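Local coordinates for protein phosphatidylinositide phosphatase SAC2 (Homo sapiens, PDB 4XUU) that dephosphorylates phosphoinositides, mainly phosphatidylinositol 4-phosphate, in endocytic recycling, and is represented here by its homodimerising hSac2 domain with a pleckstrin-homology-like fold, at residues R2-Q5 / E6-Q10; L19-D22 / D23-F26; E89-F93 / G94-F98; K129-L132 / Q133-E137; I141-Q144 / A145-S148. All coordinates share one frame; numbering follows the deposited sequence.

Interaction 1: R2-Q5 / E6-Q10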
loop_
_atom_site.group_PDB
_atom_site.type_symbol
_atom_site.label_atom_id
_atom_site.label_comp_id
_atom_site.label_asym_id
_atom_site.label_seq_id
_atom_site.Cartn_x
_atom_site.Cartn_y
_atom_site.Cartn_z
ATOM N N ARG A 2 -18.288 32.860 30.755
ATOM C CA ARG A 2 -17.380 31.790 30.338
ATOM C C ARG A 2 -16.122 32.321 29.656
ATOM O O ARG A 2 -16.155 33.361 28.995
ATOM C CB ARG A 2 -18.101 30.763 29.451
ATOM C CG ARG A 2 -18.716 31.304 28.168
ATOM C CD ARG A 2 -19.821 30.371 27.692
ATOM N NE ARG A 2 -20.282 30.671 26.336
ATOM C CZ ARG A 2 -21.224 31.560 26.030
ATOM N NH1 ARG A 2 -21.822 32.268 26.979
ATOM N NH2 ARG A 2 -21.562 31.750 24.764
ATOM N N SER A 3 -15.020 31.592 29.826
ATOM C CA SER A 3 -13.727 31.968 29.257
ATOM C C SER A 3 -13.703 31.831 27.731
ATOM O O SER A 3 -14.638 31.287 27.131
ATOM C CB SER A 3 -12.612 31.121 29.881
ATOM O OG SER A 3 -12.794 29.743 29.597
ATOM N N HIS A 4 -12.635 32.339 27.113
ATOM C CA HIS A 4 -12.418 32.197 25.673
ATOM C C HIS A 4 -12.363 30.717 25.316
ATOM O O HIS A 4 -12.895 30.302 24.288
ATOM C CB HIS A 4 -11.117 32.889 25.252
ATOM C CG HIS A 4 -11.045 33.231 23.793
ATOM N ND1 HIS A 4 -11.720 32.524 22.819
ATOM C CD2 HIS A 4 -10.348 34.191 23.140
ATOM C CE1 HIS A 4 -11.458 33.045 21.635
ATOM N NE2 HIS A 4 -10.626 34.057 21.801
ATOM N N GLN A 5 -11.731 29.934 26.187
ATOM C CA GLN A 5 -11.600 28.494 25.999
ATOM C C GLN A 5 -12.939 27.768 26.111
ATOM O O GLN A 5 -13.222 26.856 25.329
ATOM C CB GLN A 5 -10.589 27.910 26.993
ATOM C CG GLN A 5 -10.121 26.495 26.668
ATOM C CD GLN A 5 -9.302 26.420 25.391
ATOM O OE1 GLN A 5 -8.088 26.236 25.429
ATOM N NE2 GLN A 5 -9.965 26.572 24.251
ATOM N N GLU A 6 -13.758 28.179 27.080
ATOM C CA GLU A 6 -15.068 27.560 27.296
ATOM C C GLU A 6 -16.020 27.715 26.110
ATOM O O GLU A 6 -16.744 26.777 25.763
ATOM C CB GLU A 6 -15.716 28.076 28.582
ATOM C CG GLU A 6 -15.479 27.175 29.789
ATOM C CD GLU A 6 -15.969 25.751 29.561
ATOM O OE1 GLU A 6 -15.135 24.821 29.605
ATOM O OE2 GLU A 6 -17.184 25.564 29.321
ATOM N N LEU A 7 -15.999 28.892 25.489
ATOM C CA LEU A 7 -16.807 29.164 24.302
ATOM C C LEU A 7 -16.369 28.327 23.100
ATOM O O LEU A 7 -17.214 27.821 22.360
ATOM C CB LEU A 7 -16.773 30.657 23.956
ATOM C CG LEU A 7 -17.527 31.143 22.712
ATOM C CD1 LEU A 7 -19.002 30.771 22.768
ATOM C CD2 LEU A 7 -17.362 32.643 22.549
ATOM N N ILE A 8 -15.056 28.188 22.918
ATOM C CA ILE A 8 -14.492 27.419 21.803
ATOM C C ILE A 8 -14.865 25.940 21.910
ATOM O O ILE A 8 -15.239 25.317 20.917
ATOM C CB ILE A 8 -12.950 27.592 21.698
ATOM C CG1 ILE A 8 -12.597 29.031 21.315
ATOM C CG2 ILE A 8 -12.361 26.633 20.671
ATOM C CD1 ILE A 8 -11.133 29.392 21.492
ATOM N N SER A 9 -14.774 25.398 23.123
ATOM C CA SER A 9 -15.151 24.011 23.396
ATOM C C SER A 9 -16.642 23.776 23.167
ATOM O O SER A 9 -17.035 22.753 22.604
ATOM C CB SER A 9 -14.776 23.626 24.828
ATOM O OG SER A 9 -13.381 23.742 25.037
ATOM N N GLN A 10 -17.459 24.731 23.605
ATOM C CA GLN A 10 -18.908 24.665 23.436
ATOM C C GLN A 10 -19.293 24.667 21.957
ATOM O O GLN A 10 -20.074 23.823 21.517
ATOM C CB GLN A 10 -19.581 25.829 24.165
ATOM C CG GLN A 10 -21.051 25.601 24.502
ATOM C CD GLN A 10 -21.269 25.079 25.913
ATOM O OE1 GLN A 10 -21.929 25.728 26.726
ATOM N NE2 GLN A 10 -20.716 23.909 26.212
#

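Interaction 2: L19-D22 / D23-F26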
loop_
_atom_site.group_PDB
_atom_site.type_symbol
_atom_site.label_atom_id
_atom_site.label_comp_id
_atom_site.label_asym_id
_atom_site.label_seq_id
_atom_site.Cartn_x
_atom_site.Cartn_y
_atom_site.Cartn_z
ATOM N N LEU A 19 -23.932 18.719 12.846
ATOM C CA LEU A 19 -23.414 18.237 11.565
ATOM C C LEU A 19 -24.088 16.955 11.068
ATOM O O LEU A 19 -24.332 16.803 9.871
ATOM C CB LEU A 19 -21.896 18.031 11.660
ATOM C CG LEU A 19 -21.063 17.946 10.375
ATOM C CD1 LEU A 19 -21.167 19.222 9.562
ATOM C CD2 LEU A 19 -19.610 17.655 10.707
ATOM N N LEU A 20 -24.388 16.047 11.994
ATOM C CA LEU A 20 -24.935 14.738 11.663
ATOM C C LEU A 20 -26.251 14.478 12.395
ATOM O O LEU A 20 -26.513 15.101 13.425
ATOM C CB LEU A 20 -23.923 13.647 12.023
ATOM C CG LEU A 20 -22.537 13.718 11.385
ATOM C CD1 LEU A 20 -21.596 12.741 12.056
ATOM C CD2 LEU A 20 -22.601 13.468 9.884
ATOM N N PRO A 21 -27.089 13.563 11.864
ATOM C CA PRO A 21 -28.292 13.129 12.575
ATOM C C PRO A 21 -27.987 12.553 13.959
ATOM O O PRO A 21 -26.880 12.064 14.195
ATOM C CB PRO A 21 -28.855 12.038 11.662
ATOM C CG PRO A 21 -28.416 12.437 10.304
ATOM C CD PRO A 21 -27.049 13.027 10.489
ATOM N N ASP A 22 -28.974 12.623 14.853
ATOM C CA ASP A 22 -28.873 12.140 16.238
ATOM C C ASP A 22 -28.174 10.791 16.381
ATOM O O ASP A 22 -27.305 10.623 17.236
ATOM C CB ASP A 22 -30.270 12.046 16.874
ATOM C CG ASP A 22 -30.803 13.391 17.345
ATOM O OD1 ASP A 22 -30.169 14.435 17.075
ATOM O OD2 ASP A 22 -31.870 13.404 17.997
ATOM N N ASP A 23 -28.562 9.839 15.538
ATOM C CA ASP A 23 -28.101 8.459 15.643
ATOM C C ASP A 23 -26.711 8.196 15.048
ATOM O O ASP A 23 -26.114 7.152 15.311
ATOM C CB ASP A 23 -29.136 7.509 15.025
ATOM C CG ASP A 23 -29.527 7.898 13.601
ATOM O OD1 ASP A 23 -29.098 8.965 13.108
ATOM O OD2 ASP A 23 -30.280 7.130 12.967
ATOM N N GLU A 24 -26.197 9.140 14.264
ATOM C CA GLU A 24 -24.919 8.954 13.572
ATOM C C GLU A 24 -23.708 9.475 14.352
ATOM O O GLU A 24 -23.802 10.455 15.093
ATOM C CB GLU A 24 -24.962 9.581 12.174
ATOM C CG GLU A 24 -25.852 8.832 11.191
ATOM C CD GLU A 24 -25.942 9.506 9.831
ATOM O OE1 GLU A 24 -24.914 10.008 9.333
ATOM O OE2 GLU A 24 -27.049 9.526 9.252
ATOM N N LYS A 25 -22.574 8.801 14.174
ATOM C CA LYS A 25 -21.297 9.247 14.723
ATOM C C LYS A 25 -20.278 9.549 13.633
ATOM O O LYS A 25 -20.166 8.824 12.643
ATOM C CB LYS A 25 -20.725 8.219 15.696
ATOM C CG LYS A 25 -21.201 8.415 17.118
ATOM C CD LYS A 25 -20.657 7.351 18.050
ATOM C CE LYS A 25 -21.381 7.401 19.391
ATOM N NZ LYS A 25 -20.883 6.358 20.331
ATOM N N PHE A 26 -19.538 10.631 13.838
ATOM C CA PHE A 26 -18.472 11.051 12.943
ATOM C C PHE A 26 -17.292 10.087 13.016
ATOM O O PHE A 26 -16.869 9.695 14.101
ATOM C CB PHE A 26 -18.039 12.468 13.316
ATOM C CG PHE A 26 -16.908 13.002 12.496
ATOM C CD1 PHE A 26 -17.128 13.476 11.208
ATOM C CD2 PHE A 26 -15.613 13.054 13.024
ATOM C CE1 PHE A 26 -16.076 13.984 10.447
ATOM C CE2 PHE A 26 -14.554 13.565 12.277
ATOM C CZ PHE A 26 -14.783 14.033 10.985
#

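Interaction 3: E89-F93 / G94-F98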
loop_
_atom_site.group_PDB
_atom_site.type_symbol
_atom_site.label_atom_id
_atom_site.label_comp_id
_atom_site.label_asym_id
_atom_site.label_seq_id
_atom_site.Cartn_x
_atom_site.Cartn_y
_atom_site.Cartn_z
ATOM N N GLU A 89 -6.047 9.919 -13.715
ATOM C CA GLU A 89 -7.147 10.792 -14.138
ATOM C C GLU A 89 -7.574 10.581 -15.595
ATOM O O GLU A 89 -6.727 10.374 -16.472
ATOM C CB GLU A 89 -6.800 12.270 -13.902
ATOM C CG GLU A 89 -5.430 12.696 -14.413
ATOM C CD GLU A 89 -5.372 14.154 -14.833
ATOM O OE1 GLU A 89 -4.293 14.594 -15.289
ATOM O OE2 GLU A 89 -6.397 14.861 -14.725
ATOM N N PRO A 90 -8.897 10.620 -15.851
ATOM C CA PRO A 90 -9.421 10.508 -17.214
ATOM C C PRO A 90 -9.187 11.779 -18.037
ATOM O O PRO A 90 -10.104 12.591 -18.206
ATOM C CB PRO A 90 -10.923 10.271 -16.993
ATOM C CG PRO A 90 -11.215 10.877 -15.664
ATOM C CD PRO A 90 -9.978 10.644 -14.844
ATOM N N THR A 91 -7.966 11.947 -18.541
ATOM C CA THR A 91 -7.634 13.102 -19.376
ATOM C C THR A 91 -8.165 12.926 -20.790
ATOM O O THR A 91 -8.111 11.830 -21.357
ATOM C CB THR A 91 -6.117 13.373 -19.445
ATOM O OG1 THR A 91 -5.405 12.135 -19.561
ATOM C CG2 THR A 91 -5.653 14.114 -18.209
ATOM N N LEU A 92 -8.672 14.016 -21.358
ATOM C CA LEU A 92 -9.233 13.989 -22.703
ATOM C C LEU A 92 -8.146 13.922 -23.781
ATOM O O LEU A 92 -8.424 13.550 -24.923
ATOM C CB LEU A 92 -10.181 15.177 -22.910
ATOM C CG LEU A 92 -11.413 15.177 -21.988
ATOM C CD1 LEU A 92 -11.945 16.581 -21.739
ATOM C CD2 LEU A 92 -12.516 14.266 -22.524
ATOM N N PHE A 93 -6.915 14.274 -23.404
ATOM C CA PHE A 93 -5.735 14.069 -24.252
ATOM C C PHE A 93 -4.445 14.099 -23.422
ATOM O O PHE A 93 -4.389 14.742 -22.369
ATOM C CB PHE A 93 -5.671 15.111 -25.382
ATOM C CG PHE A 93 -4.552 16.106 -25.236
ATOM C CD1 PHE A 93 -4.712 17.244 -24.455
ATOM C CD2 PHE A 93 -3.333 15.898 -25.880
ATOM C CE1 PHE A 93 -3.672 18.159 -24.315
ATOM C CE2 PHE A 93 -2.288 16.801 -25.739
ATOM C CZ PHE A 93 -2.459 17.937 -24.960
ATOM N N GLY A 94 -3.419 13.402 -23.906
ATOM C CA GLY A 94 -2.085 13.455 -23.310
ATOM C C GLY A 94 -1.929 12.689 -22.010
ATOM O O GLY A 94 -2.798 11.901 -21.626
ATOM N N LYS A 95 -0.809 12.936 -21.333
ATOM C CA LYS A 95 -0.452 12.233 -20.102
ATOM C C LYS A 95 -1.313 12.663 -18.918
ATOM O O LYS A 95 -1.466 13.861 -18.664
ATOM C CB LYS A 95 1.024 12.458 -19.760
ATOM C CG LYS A 95 2.008 11.813 -20.723
ATOM C CD LYS A 95 3.421 12.321 -20.474
ATOM C CE LYS A 95 4.423 11.673 -21.414
ATOM N NZ LYS A 95 5.806 12.171 -21.167
ATOM N N PRO A 96 -1.889 11.683 -18.196
ATOM C CA PRO A 96 -2.524 11.980 -16.913
ATOM C C PRO A 96 -1.461 12.305 -15.869
ATOM O O PRO A 96 -0.423 11.636 -15.812
ATOM C CB PRO A 96 -3.253 10.676 -16.563
ATOM C CG PRO A 96 -2.567 9.619 -17.352
ATOM C CD PRO A 96 -2.081 10.278 -18.602
ATOM N N LYS A 97 -1.707 13.338 -15.069
ATOM C CA LYS A 97 -0.741 13.767 -14.062
ATOM C C LYS A 97 -0.938 13.000 -12.760
ATOM O O LYS A 97 -0.068 12.228 -12.349
ATOM C CB LYS A 97 -0.829 15.282 -13.809
ATOM C CG LYS A 97 -0.568 16.166 -15.032
ATOM C CD LYS A 97 -1.873 16.633 -15.675
ATOM C CE LYS A 97 -1.629 17.565 -16.855
ATOM N NZ LYS A 97 -1.017 16.871 -18.029
ATOM N N PHE A 98 -2.096 13.203 -12.135
ATOM C CA PHE A 98 -2.392 12.667 -10.805
ATOM C C PHE A 98 -3.405 11.520 -10.825
ATOM O O PHE A 98 -4.048 11.254 -11.841
ATOM C CB PHE A 98 -2.900 13.791 -9.891
ATOM C CG PHE A 98 -3.701 14.846 -10.612
ATOM C CD1 PHE A 98 -4.957 14.556 -11.137
ATOM C CD2 PHE A 98 -3.189 16.128 -10.780
ATOM C CE1 PHE A 98 -5.693 15.532 -11.811
ATOM C CE2 PHE A 98 -3.919 17.108 -11.452
ATOM C CZ PHE A 98 -5.173 16.808 -11.971
#

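Interaction 4: K129-L132 / Q133-E137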
loop_
_atom_site.group_PDB
_atom_site.type_symbol
_atom_site.label_atom_id
_atom_site.label_comp_id
_atom_site.label_asym_id
_atom_site.label_seq_id
_atom_site.Cartn_x
_atom_site.Cartn_y
_atom_site.Cartn_z
ATOM N N LYS A 129 -1.951 9.290 -4.726
ATOM C CA LYS A 129 -2.610 7.987 -4.719
ATOM C C LYS A 129 -2.732 7.386 -3.310
ATOM O O LYS A 129 -3.762 6.789 -2.975
ATOM C CB LYS A 129 -1.865 7.035 -5.660
ATOM C CG LYS A 129 -2.487 5.668 -5.856
ATOM C CD LYS A 129 -1.452 4.737 -6.460
ATOM C CE LYS A 129 -1.885 3.280 -6.423
ATOM N NZ LYS A 129 -0.736 2.395 -6.802
ATOM N N ASP A 130 -1.687 7.557 -2.497
ATOM C CA ASP A 130 -1.666 7.045 -1.124
ATOM C C ASP A 130 -2.764 7.661 -0.240
ATOM O O ASP A 130 -3.404 6.954 0.547
ATOM C CB ASP A 130 -0.280 7.238 -0.497
ATOM C CG ASP A 130 0.786 6.341 -1.129
ATOM O OD1 ASP A 130 0.430 5.359 -1.820
ATOM O OD2 ASP A 130 1.994 6.611 -0.932
ATOM N N THR A 131 -2.974 8.971 -0.385
ATOM C CA THR A 131 -4.031 9.698 0.314
ATOM C C THR A 131 -5.404 9.128 -0.045
ATOM O O THR A 131 -6.257 8.961 0.820
ATOM C CB THR A 131 -3.995 11.214 -0.024
ATOM O OG1 THR A 131 -2.747 11.773 0.392
ATOM C CG2 THR A 131 -5.119 11.972 0.668
ATOM N N LEU A 132 -5.600 8.833 -1.327
ATOM C CA LEU A 132 -6.862 8.294 -1.816
ATOM C C LEU A 132 -7.058 6.831 -1.404
ATOM O O LEU A 132 -8.182 6.409 -1.123
ATOM C CB LEU A 132 -6.970 8.464 -3.339
ATOM C CG LEU A 132 -6.855 9.882 -3.929
ATOM C CD1 LEU A 132 -6.881 9.836 -5.446
ATOM C CD2 LEU A 132 -7.946 10.834 -3.414
ATOM N N GLN A 133 -5.968 6.067 -1.355
ATOM C CA GLN A 133 -6.032 4.677 -0.896
ATOM C C GLN A 133 -6.454 4.627 0.574
ATOM O O GLN A 133 -7.224 3.756 0.977
ATOM C CB GLN A 133 -4.691 3.960 -1.117
ATOM C CG GLN A 133 -4.686 2.458 -0.783
ATOM C CD GLN A 133 -5.618 1.618 -1.666
ATOM O OE1 GLN A 133 -5.703 1.817 -2.881
ATOM N NE2 GLN A 133 -6.311 0.663 -1.049
ATOM N N CYS A 134 -5.965 5.590 1.353
ATOM C CA CYS A 134 -6.307 5.722 2.766
ATOM C C CYS A 134 -7.782 6.013 2.988
ATOM O O CYS A 134 -8.422 5.369 3.827
ATOM C CB CYS A 134 -5.445 6.800 3.423
ATOM S SG CYS A 134 -3.763 6.223 3.720
ATOM N N ILE A 135 -8.314 6.975 2.236
ATOM C CA ILE A 135 -9.729 7.334 2.329
ATOM C C ILE A 135 -10.626 6.143 1.950
ATOM O O ILE A 135 -11.563 5.816 2.678
ATOM C CB ILE A 135 -10.065 8.598 1.475
ATOM C CG1 ILE A 135 -9.332 9.828 2.032
ATOM C CG2 ILE A 135 -11.573 8.839 1.427
ATOM C CD1 ILE A 135 -9.306 11.017 1.088
ATOM N N ALA A 136 -10.310 5.494 0.826
ATOM C CA ALA A 136 -11.033 4.308 0.359
ATOM C C ALA A 136 -11.037 3.205 1.407
ATOM O O ALA A 136 -12.047 2.532 1.610
ATOM C CB ALA A 136 -10.439 3.798 -0.947
ATOM N N GLU A 137 -9.903 3.035 2.078
ATOM C CA GLU A 137 -9.791 2.041 3.133
ATOM C C GLU A 137 -10.715 2.315 4.320
ATOM O O GLU A 137 -11.319 1.384 4.849
ATOM C CB GLU A 137 -8.331 1.837 3.543
ATOM C CG GLU A 137 -7.656 0.805 2.650
ATOM C CD GLU A 137 -6.143 0.801 2.722
ATOM O OE1 GLU A 137 -5.523 0.505 1.677
ATOM O OE2 GLU A 137 -5.569 1.073 3.804
#

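Interaction 5: I141-Q144 / A145-S148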
loop_
_atom_site.group_PDB
_atom_site.type_symbol
_atom_site.label_atom_id
_atom_site.label_comp_id
_atom_site.label_asym_id
_atom_site.label_seq_id
_atom_site.Cartn_x
_atom_site.Cartn_y
_atom_site.Cartn_z
ATOM N N ILE A 141 -13.781 -0.386 5.564
ATOM C CA ILE A 141 -13.994 -1.017 6.872
ATOM C C ILE A 141 -15.258 -0.523 7.589
ATOM O O ILE A 141 -15.890 -1.286 8.319
ATOM C CB ILE A 141 -12.767 -0.914 7.823
ATOM C CG1 ILE A 141 -12.308 0.534 8.004
ATOM C CG2 ILE A 141 -11.626 -1.801 7.338
ATOM C CD1 ILE A 141 -11.580 0.763 9.323
ATOM N N THR A 142 -15.618 0.743 7.381
ATOM C CA THR A 142 -16.851 1.290 7.938
ATOM C C THR A 142 -18.058 0.526 7.387
ATOM O O THR A 142 -18.962 0.152 8.143
ATOM C CB THR A 142 -16.986 2.803 7.669
ATOM O OG1 THR A 142 -15.868 3.484 8.244
ATOM C CG2 THR A 142 -18.263 3.361 8.287
ATOM N N LYS A 143 -18.049 0.273 6.080
ATOM C CA LYS A 143 -19.106 -0.495 5.439
ATOM C C LYS A 143 -19.058 -1.971 5.840
ATOM O O LYS A 143 -20.098 -2.616 5.993
ATOM C CB LYS A 143 -19.030 -0.356 3.922
ATOM C CG LYS A 143 -20.363 -0.578 3.264
ATOM C CD LYS A 143 -20.269 -0.661 1.772
ATOM C CE LYS A 143 -21.495 -1.358 1.236
ATOM N NZ LYS A 143 -21.840 -0.846 -0.102
ATOM N N GLN A 144 -17.846 -2.496 6.009
ATOM C CA GLN A 144 -17.654 -3.864 6.481
ATOM C C GLN A 144 -18.151 -4.049 7.914
ATOM O O GLN A 144 -18.629 -5.125 8.273
ATOM C CB GLN A 144 -16.187 -4.278 6.360
ATOM C CG GLN A 144 -15.758 -4.599 4.929
ATOM C CD GLN A 144 -14.287 -4.983 4.800
ATOM O OE1 GLN A 144 -13.827 -5.329 3.711
ATOM N NE2 GLN A 144 -13.548 -4.922 5.905
ATOM N N ALA A 145 -18.047 -2.993 8.718
ATOM C CA ALA A 145 -18.537 -3.004 10.095
ATOM C C ALA A 145 -20.058 -3.140 10.172
ATOM O O ALA A 145 -20.584 -3.737 11.114
ATOM C CB ALA A 145 -18.080 -1.754 10.830
HETATM N N MSE A 146 -20.759 -2.595 9.183
HETATM C CA MSE A 146 -22.215 -2.679 9.156
HETATM C C MSE A 146 -22.724 -3.951 8.460
HETATM O O MSE A 146 -23.933 -4.161 8.340
HETATM C CB MSE A 146 -22.834 -1.401 8.575
HETATM C CG MSE A 146 -23.007 -1.382 7.077
HETATM SE SE MSE A 146 -23.078 0.436 6.392
HETATM C CE MSE A 146 -24.692 1.066 7.260
ATOM N N GLY A 147 -21.795 -4.801 8.023
ATOM C CA GLY A 147 -22.141 -6.135 7.538
ATOM C C GLY A 147 -21.883 -6.432 6.073
ATOM O O GLY A 147 -21.851 -7.594 5.677
ATOM N N SER A 148 -21.700 -5.395 5.264
ATOM C CA SER A 148 -21.534 -5.583 3.827
ATOM C C SER A 148 -20.063 -5.544 3.410
ATOM O O SER A 148 -19.168 -5.683 4.248
ATOM C CB SER A 148 -22.351 -4.542 3.063
ATOM O OG SER A 148 -22.575 -4.967 1.732
#

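Interaction 1: R2-Q5 / E6-Q10
Ser3 is the N-cap of helix 4-19, and its side chain meets the first turn at Glu6. The capping bond runs from Glu6 N to Ser3 OG, 3.1 Å long with an N-H...O angle of 152°. OG sits between the backbone N and the carbonyl carbon of Ser3 (chi1 62°). That torsion turns the hydroxyl back over the helix start, where it accepts an N-H that has no preceding helical turn to bond to.

The backbone bonds follow the usual i to i+4 pattern. Leu7 N donates to Ser3 O, and Ile8 N gives a weak bond to His4 O. Gln5 O is gripped twice. Ser9 N and Ser9 OG, each 3.1 Å from Gln5 O, reach it from opposite faces of its carbonyl plane. The hydroxyl of Ser9, a buried residue, is satisfied in this way within the helix.

The side-chain contacts are looser and mostly apolar. CB of Arg2 lies 3.7 Å from CB of Glu6. CD1 of Ile8 comes obliquely to the His4 ring, 3.5 Å from ND1. Ile8 also packs on Tyr73 of the second subunit, while Gln5 and Ser9 touch Asp167 and Val70 of that subunit. The helix start lies about 31 Å from the centre of its chain (centre to centre) and packs against the second subunit.

The Arg2 chain is extended from CG to NE and reaches Leu7. CD1 of Leu7 meets the edge of its guanidinium, near the plane, 3.4 Å from NH2.

Interaction 2: L19-D22 / D23-F26
Pro21 and Glu24 are the ends of a type I beta turn that links helix 4-19 to strand 26-34. Glu24 N donates to Pro21 O, 3.0 Å away, with an N-H...O angle of 153°. The donor stands above the carbonyl plane.

Side chains add to this first shell. The Glu24 carboxylate lies against the proline ring, with OE2 3.4 Å from Pro21 CG. Its chain is extended beyond CG, which lets the carboxylate reach the proline ring at CG and CD. Asp23 OD1 comes within 3.4 Å of Pro21 CB. Asp23 CG lies between the backbone N and the carbonyl carbon (chi1 53°), and this swings the carboxylate back toward the proline.

Leu20 works at the open end of the turn. Its CD1 packs 3.8 Å from Phe26 CB, where the chain enters the strand. The Leu20 and Glu24 side chains run at about a right angle to each other. Leu20 and Pro21 also rest on Tyr59 of strand 57-63, and Phe26 packs on Gly29 of the second subunit.

The outer shell fixes Glu24. OE1 is hydrogen-bonded to Tyr59 OH and Ser54 OG, and OE2 forms a salt bridge with Arg75 NH2. A buried carboxylate with these partners is probably ionised, and it ties the turn to the neighbouring strands.

Interaction 3: E89-F93 / G94-F98
Glu89 holds the tight end of this loop, with its side chain laid across Lys97 and Phe98. Lys97 N donates to Glu89 OE1 over 2.9 Å, almost straight at 174°, and uses the anti lone pair of that oxygen. The Glu89 backbone is bonded as well: Glu89 N reaches Phe98 O at 3.0 Å. With CG between the backbone N and the carbonyl carbon (chi1 48°), the side chain folds toward the returning arm of the loop, residues 96-98.

OE1 also lies over one face of the Phe98 ring, 3.9 Å above its plane and offset toward the rim. The carboxylate and ring planes are 41° apart. Arg118 makes a cation-pi contact with the same ring. Pro96 adds an apolar contact, its CB 3.7 Å from Glu89 CG.

The loop joins strands 81-88 and 99-107 of the sheet in the pleckstrin-homology-like hSac2 domain, and Pro90 is the centre of an inverse gamma turn. Glu89 also touches Cys35 and Cys100, which form a disulfide, so the tight end is packed against that crosslink.

Farther out the contacts thin. Thr91 OG1 gives a weak bond to Gly94 O, 3.3 Å away. At the exposed tip, Gly94 CA makes an off-centre CH-pi contact with the Phe93 ring, 4.2 Å from its centroid. Gly94 has positive phi, which lets the chain reverse here. Lys97, an exposed residue, is bent at chi2 and chi4, and its NZ donates to Lys95 O at 3.1 Å.

Interaction 4: K129-L132 / Q133-E137
Gln133 rests its CB on Lys129 O and ends in a flat amide turned toward the next turn of the helix. At the edge of that amide, NE2 donates to Glu137 OE1, 2.8 Å away. The acceptor lies nearly in the amide plane, while NE2 meets OE1 on its anti side. The bend at chi2 (64°) sets the amide along the helix toward Glu137. Ile86 and Ile152 of the same chain also touch Gln133.

Both segments belong to helix 129-145, the C-terminal helix of the pleckstrin-homology-like fold. Regular i to i+4 bonds join them, from Gln133 N to Lys129 O at 2.8 Å through Ala136 N to Leu132 O at 3.0 Å. Leu132, Ile135 and Ala136 pack on Met101, and Ile135 also meets Trp30 and Leu32. This buried side seats the helix on the sheet.

Cys134 links to the partner subunit. Its SG lies beside the backbone N, anti to the carbonyl carbon (chi1 -76°), and passes 3.3 Å from Asp130 O. SG is joined to Cys134 of the second subunit. This disulfide ties the two copies of the helix together covalently, and is consistent with the homodimer.

Interaction 5: I141-Q144 / A145-S148
Lys143 has CG anti to its backbone N (chi1 -154°), and its extended chain carries CE alongside Ser148. CE lies 3.8 Å from Ser148 CB. Met146, present as selenomethionine, takes the crowded position between its backbone N and carbonyl carbon (chi1 88°). This places CG 3.3 Å from Lys143 O, and the side chain of Met146 also touches Leu78 and Glu79.

The backbone here closes helix 129-145 with a Schellman motif. Ser148 N bonds back to Lys143 O at 3.3 Å, and Gly147 N to Gln144 O at 3.2 Å. The second donor stands well above the carbonyl plane. The positive phi of Gly147 (115°) turns the chain after it, so that Ser148 N comes round to Lys143 O. Before it, Ala145 N still makes a helical bond to Ile141 O at 2.8 Å. Met146 N has weak bonds to Thr142 O and to Lys143 O. A CA-H...O contact from Gln144 CA to Ser148 O, 3.3 Å long, adds to the closure.

The last turn of the helix lies near other subunits. Ile141 packs on Met121 of the second subunit, and Gln144 on Lys156 of the fourth.

Thr142 OG1 is bonded to Met138 O within the helix. Lys143 NZ donates to the carbonyls of Leu78 and Leu81. The ammonium of this buried lysine is thus held by main-chain oxygens, which would stabilise its charge and fasten the helix end to the loop after strand 70-77 and the first residue of strand 81-88.

How the interactions relate
Interactions 1 and 3 are surface contacts on opposite sides of the chain's centre, about 48 Å apart between centres. Interactions 2, 4 and 5 are partly buried. Interactions 1 and 2 lie at the two ends of helix 4-19, interaction 1 at its cap and interaction 2 in the turn after it. Interactions 4 and 5 share helix 129-145, the first near its start and the second at its close. Polar caps and backbone bonds mark the helix ends, a buried carboxylate the turn, and a charged side chain against a ring the loop. Interactions 1, 2, 4 and 5 all touch the second subunit, but only interaction 4 is bonded to it covalently.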